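Local coordinates for amphiphysin (PDB 1URU), which probably senses and binds curved membranes during endocytosis, working through a dimer of long, coiled-coil BAR domains, at residues Trp106-Lys112 / Thr214-Phe218; Met131-Val135 / Glu188-Leu193. All coordinates share one frame; numbering follows the deposited sequence.

Interaction 1: Trp106-Lys112 / Thr214-Phe218; sequences WADFAHK and TEQVF
Phe-109 and Phe-218 mark the closest backbone approach, CA to CA 5.9 Å, between two helical segments whose axes pass 9.7 Å apart and run antiparallel at 176°. Phe-109 carries CG anti to its own N (chi1 -175°), which sends its ring across the interface onto that of Phe-218. The rings form an offset stack, with centroids 4.0 Å apart and planes only 9° from parallel. Phe-218 also turns its CE1-CZ edge to the face of the Trp-106 six-membered ring in a T-shaped pair (centroids 5.0 Å apart), and its CZ sits over the middle of that ring. At the edge of the Phe-109 ring, near its plane, Glu-215 OE1 lies 3.2 Å from Phe-109 CZ. The same glutamate packs against Tyr-226 of the second subunit.

One turn along, Lys-112 and Thr-214 slide past each other in opposite directions, CB of the lysine meeting CG2 of the threonine at 3.4 Å. The hydroxyl of Thr-214 bonds to Thr-210 O. A water bridges the two helices here, accepting from Lys-112 NZ at 3.2 Å and donating to Thr-214 O at 2.7 Å.

Trp-106 and Phe-109 also touch helix 35-84, so this aromatic cluster joins three helices within the antiparallel coiled-coil core of the BAR domain.

Interaction 2: Met131-Val135 / Glu188-Leu193; sequences MKKKV and ELHDEL
The carboxylates of Glu-192 and Glu-188 are the flat groups of this contact, and Lys-134 meets them from different sides. Lys-134 NZ lies 3.1 Å from Glu-192 OE1, on its syn lone-pair side, the side of OE2, and OE2 of Glu-192 adds a weak bond to the same nitrogen. Glu-188 is met on the anti side of OE1, 24° out of the carboxylate plane, with Lys-134 NZ to Glu-188 OE1 at 3.0 Å. The glutamates stand one helical turn apart, and the ammonium group bridges them as a salt-bridge network. Two carboxylates beside one amine would be expected to favour its charged form.

The lysine reaches them because its CG is anti to the backbone N (chi1 -163°) and its chain is extended beyond that point. On the way its CD rests on Leu-189 CD1 at 3.5 Å, so the aliphatic stem covers an apolar layer beneath the charges. In that layer the selenomethionine Met-131 lays SE 3.9 Å from Leu-189 CD1 and CG 3.9 Å from Leu-193 CD2, while Val-135 CG2 lies 4.2 Å from Leu-193 CD2.

The short-segment axes approach to 11.4 Å with their directions 153° apart, so the helices are antiparallel but clearly inclined. From helix 35-84, Phe-46 touches Met-131, Leu-43 touches Val-135 and Phe-39 touches Leu-189. These apolar contacts, bordered by the salt-bridge network, are packing between the three long helices of the BAR-domain bundle.

How the interactions relate
Both interactions join helix 92-156 to helix 172-239, and each also borders helix 35-84. Their centres are 37 Å apart, their nearest atoms about 26 Å apart, and they lie on opposite sides of the chain's centre. Along the sequence the order is 106-112, 131-135, 188-193, 214-218, so interaction 2 is nested inside the loop closed by interaction 1, as expected when two long helices run antiparallel. The axis separation is larger at interaction 2. Interaction 1 lies where the second subunit also comes close, whereas no other chain touches interaction 2. Together they hold helix 92-156 against helix 172-239 at two places along an elongated bundle; any curvature sensing probably belongs to the BAR dimer as a whole.

Interaction 1: Trp106-Lys112 / Thr214-Phe218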
# COMPACT_ATOMS: atom_id res chain seq x y z
N TRP A 106 12.25 -1.54 -0.33
CA TRP A 106 11.02 -0.97 -0.83
C TRP A 106 11.30 -0.24 -2.14
O TRP A 106 10.46 -0.22 -3.03
CB TRP A 106 10.40 0.00 0.18
CG TRP A 106 9.42 -0.59 1.19
CD1 TRP A 106 9.68 -0.96 2.49
CD2 TRP A 106 8.02 -0.86 0.98
NE1 TRP A 106 8.54 -1.42 3.09
CE2 TRP A 106 7.51 -1.38 2.20
CE3 TRP A 106 7.14 -0.71 -0.10
CZ2 TRP A 106 6.16 -1.74 2.36
CZ3 TRP A 106 5.80 -1.07 0.06
CH2 TRP A 106 5.32 -1.58 1.28
N ALA A 107 12.48 0.35 -2.27
CA ALA A 107 12.81 1.04 -3.51
C ALA A 107 13.22 0.12 -4.69
O ALA A 107 12.91 0.47 -5.82
CB ALA A 107 13.86 2.08 -3.26
N ASP A 108 13.91 -1.01 -4.44
CA ASP A 108 14.15 -1.99 -5.51
C ASP A 108 12.77 -2.42 -6.00
O ASP A 108 12.46 -2.28 -7.19
CB ASP A 108 14.93 -3.26 -5.09
CG ASP A 108 16.16 -2.98 -4.25
OD1 ASP A 108 16.68 -1.85 -4.34
OD2 ASP A 108 16.69 -3.83 -3.46
N PHE A 109 11.97 -2.94 -5.07
CA PHE A 109 10.62 -3.43 -5.30
C PHE A 109 9.87 -2.48 -6.23
O PHE A 109 9.44 -2.88 -7.30
CB PHE A 109 9.89 -3.63 -3.96
CG PHE A 109 8.51 -4.24 -4.08
CD1 PHE A 109 8.31 -5.43 -4.76
CD2 PHE A 109 7.41 -3.62 -3.48
CE1 PHE A 109 7.02 -5.99 -4.86
CE2 PHE A 109 6.14 -4.17 -3.57
CZ PHE A 109 5.93 -5.34 -4.26
N ALA A 110 9.76 -1.22 -5.86
CA ALA A 110 8.98 -0.25 -6.65
C ALA A 110 9.62 0.10 -8.00
O ALA A 110 8.92 0.48 -8.93
CB ALA A 110 8.70 1.02 -5.84
N HIS A 111 10.95 -0.00 -8.09
CA HIS A 111 11.70 0.25 -9.33
C HIS A 111 11.42 -0.92 -10.26
O HIS A 111 10.98 -0.74 -11.40
CB HIS A 111 13.22 0.43 -9.03
CG HIS A 111 14.14 0.33 -10.23
ND1 HIS A 111 14.34 1.36 -11.12
CD2 HIS A 111 14.95 -0.68 -10.63
CE1 HIS A 111 15.22 0.99 -12.04
NE2 HIS A 111 15.60 -0.25 -11.77
N LYS A 112 11.65 -2.12 -9.74
CA LYS A 112 11.46 -3.34 -10.49
C LYS A 112 10.01 -3.45 -11.00
O LYS A 112 9.80 -3.95 -12.11
CB LYS A 112 11.84 -4.55 -9.65
CG LYS A 112 13.33 -4.68 -9.28
CD LYS A 112 13.54 -5.99 -8.53
CE LYS A 112 14.96 -6.22 -7.99
NZ LYS A 112 14.91 -6.90 -6.61
N THR A 214 10.08 -10.59 -8.21
CA THR A 214 10.28 -9.28 -7.64
C THR A 214 9.62 -9.26 -6.29
O THR A 214 10.22 -8.80 -5.30
CB THR A 214 9.65 -8.22 -8.57
OG1 THR A 214 10.31 -8.27 -9.84
CG2 THR A 214 9.87 -6.81 -8.08
N GLU A 215 8.40 -9.80 -6.27
CA GLU A 215 7.61 -9.95 -5.06
C GLU A 215 8.35 -10.85 -4.08
O GLU A 215 8.53 -10.50 -2.93
CB GLU A 215 6.24 -10.53 -5.38
CG GLU A 215 5.36 -9.66 -6.25
CD GLU A 215 4.48 -8.68 -5.48
OE1 GLU A 215 4.79 -8.33 -4.33
OE2 GLU A 215 3.47 -8.25 -6.04
N GLN A 216 8.81 -12.00 -4.55
CA GLN A 216 9.47 -12.97 -3.68
C GLN A 216 10.66 -12.35 -2.98
O GLN A 216 10.79 -12.44 -1.77
CB GLN A 216 9.91 -14.21 -4.50
CG GLN A 216 11.28 -14.85 -4.15
CD GLN A 216 11.30 -15.49 -2.78
OE1 GLN A 216 10.38 -16.21 -2.40
NE2 GLN A 216 12.36 -15.22 -2.02
N VAL A 217 11.53 -11.70 -3.75
CA VAL A 217 12.76 -11.16 -3.21
C VAL A 217 12.43 -10.08 -2.18
O VAL A 217 12.95 -10.13 -1.07
CB VAL A 217 13.68 -10.64 -4.35
CG1 VAL A 217 14.60 -9.52 -3.88
CG2 VAL A 217 14.49 -11.79 -4.92
N PHE A 218 11.55 -9.14 -2.53
CA PHE A 218 11.11 -8.06 -1.62
C PHE A 218 10.54 -8.58 -0.31
O PHE A 218 10.88 -8.09 0.77
CB PHE A 218 10.06 -7.20 -2.30
CG PHE A 218 9.28 -6.33 -1.36
CD1 PHE A 218 9.85 -5.20 -0.79
CD2 PHE A 218 7.95 -6.64 -1.05
CE1 PHE A 218 9.13 -4.39 0.07
CE2 PHE A 218 7.22 -5.83 -0.19
CZ PHE A 218 7.81 -4.71 0.37
O HOH W 1 11.98 -6.81 -5.29

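Interaction 2: Met131-Val135 / Glu188-Leu193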
# COMPACT_ATOMS: atom_id res chain seq x y z
N MSE A 131 -3.13 -3.14 -34.34
CA MSE A 131 -3.69 -4.34 -34.92
C MSE A 131 -5.15 -4.14 -35.17
O MSE A 131 -5.65 -4.50 -36.20
CB MSE A 131 -3.49 -5.51 -33.96
CG MSE A 131 -3.83 -6.90 -34.53
SE MSE A 131 -2.90 -7.44 -36.31
CE MSE A 131 -1.22 -7.86 -35.68
N LYS A 132 -5.85 -3.53 -34.21
CA LYS A 132 -7.28 -3.22 -34.37
C LYS A 132 -7.44 -2.26 -35.56
O LYS A 132 -8.32 -2.42 -36.38
CB LYS A 132 -7.84 -2.61 -33.07
CG LYS A 132 -9.34 -2.31 -33.05
CD LYS A 132 -9.84 -2.04 -31.62
CE LYS A 132 -11.39 -2.05 -31.52
NZ LYS A 132 -11.91 -1.59 -30.19
N LYS A 133 -6.55 -1.30 -35.67
CA LYS A 133 -6.57 -0.39 -36.80
C LYS A 133 -6.42 -1.14 -38.12
O LYS A 133 -7.12 -0.84 -39.10
CB LYS A 133 -5.46 0.66 -36.66
CG LYS A 133 -5.73 1.92 -37.48
CD LYS A 133 -4.72 3.05 -37.20
CE LYS A 133 -4.65 4.03 -38.41
NZ LYS A 133 -4.13 5.39 -38.01
N LYS A 134 -5.52 -2.12 -38.15
CA LYS A 134 -5.34 -2.93 -39.34
C LYS A 134 -6.57 -3.78 -39.65
O LYS A 134 -6.91 -3.97 -40.81
CB LYS A 134 -4.13 -3.83 -39.22
CG LYS A 134 -3.66 -4.38 -40.53
CD LYS A 134 -2.38 -5.13 -40.33
CE LYS A 134 -1.85 -5.72 -41.62
NZ LYS A 134 -0.37 -5.83 -41.54
N VAL A 135 -7.23 -4.30 -38.63
CA VAL A 135 -8.42 -5.10 -38.87
C VAL A 135 -9.56 -4.28 -39.44
O VAL A 135 -10.26 -4.74 -40.33
CB VAL A 135 -8.89 -5.77 -37.60
CG1 VAL A 135 -10.30 -6.30 -37.77
CG2 VAL A 135 -7.93 -6.89 -37.21
N GLU A 188 -2.59 -11.31 -44.72
CA GLU A 188 -1.69 -10.89 -43.66
C GLU A 188 -2.35 -11.07 -42.29
O GLU A 188 -1.70 -11.48 -41.34
CB GLU A 188 -1.27 -9.44 -43.84
CG GLU A 188 -0.05 -9.27 -44.73
CD GLU A 188 0.21 -7.81 -45.09
OE1 GLU A 188 -0.21 -6.91 -44.30
OE2 GLU A 188 0.84 -7.55 -46.15
N LEU A 189 -3.64 -10.76 -42.20
CA LEU A 189 -4.34 -10.89 -40.94
C LEU A 189 -4.62 -12.36 -40.56
O LEU A 189 -4.69 -12.71 -39.36
CB LEU A 189 -5.64 -10.07 -40.97
CG LEU A 189 -5.61 -8.59 -40.48
CD1 LEU A 189 -4.24 -8.11 -39.95
CD2 LEU A 189 -6.10 -7.66 -41.54
N HIS A 190 -4.77 -13.21 -41.56
CA HIS A 190 -5.01 -14.63 -41.31
C HIS A 190 -3.80 -15.30 -40.67
O HIS A 190 -3.96 -16.28 -39.97
CB HIS A 190 -5.44 -15.33 -42.60
CG HIS A 190 -6.91 -15.46 -42.73
ND1 HIS A 190 -7.65 -16.28 -41.92
CD2 HIS A 190 -7.79 -14.83 -43.55
CE1 HIS A 190 -8.93 -16.17 -42.24
NE2 HIS A 190 -9.04 -15.28 -43.22
N ASP A 191 -2.61 -14.77 -40.92
CA ASP A 191 -1.38 -15.19 -40.25
C ASP A 191 -1.07 -14.34 -39.02
O ASP A 191 -0.65 -14.87 -37.98
CB ASP A 191 -0.18 -15.06 -41.19
CG ASP A 191 -0.22 -16.03 -42.39
OD1 ASP A 191 -0.99 -17.03 -42.39
OD2 ASP A 191 0.51 -15.84 -43.38
N GLU A 192 -1.25 -13.03 -39.13
CA GLU A 192 -0.76 -12.15 -38.08
C GLU A 192 -1.56 -12.29 -36.78
O GLU A 192 -1.00 -12.26 -35.70
CB GLU A 192 -0.71 -10.68 -38.55
CG GLU A 192 0.56 -10.33 -39.30
CD GLU A 192 0.50 -8.95 -39.95
OE1 GLU A 192 -0.04 -8.00 -39.34
OE2 GLU A 192 0.98 -8.82 -41.09
N LEU A 193 -2.88 -12.43 -36.91
CA LEU A 193 -3.76 -12.50 -35.76
C LEU A 193 -3.50 -13.71 -34.87
O LEU A 193 -3.28 -13.53 -33.69
CB LEU A 193 -5.24 -12.46 -36.18
CG LEU A 193 -5.72 -11.11 -36.68
CD1 LEU A 193 -7.02 -11.24 -37.46
CD2 LEU A 193 -5.88 -10.11 -35.52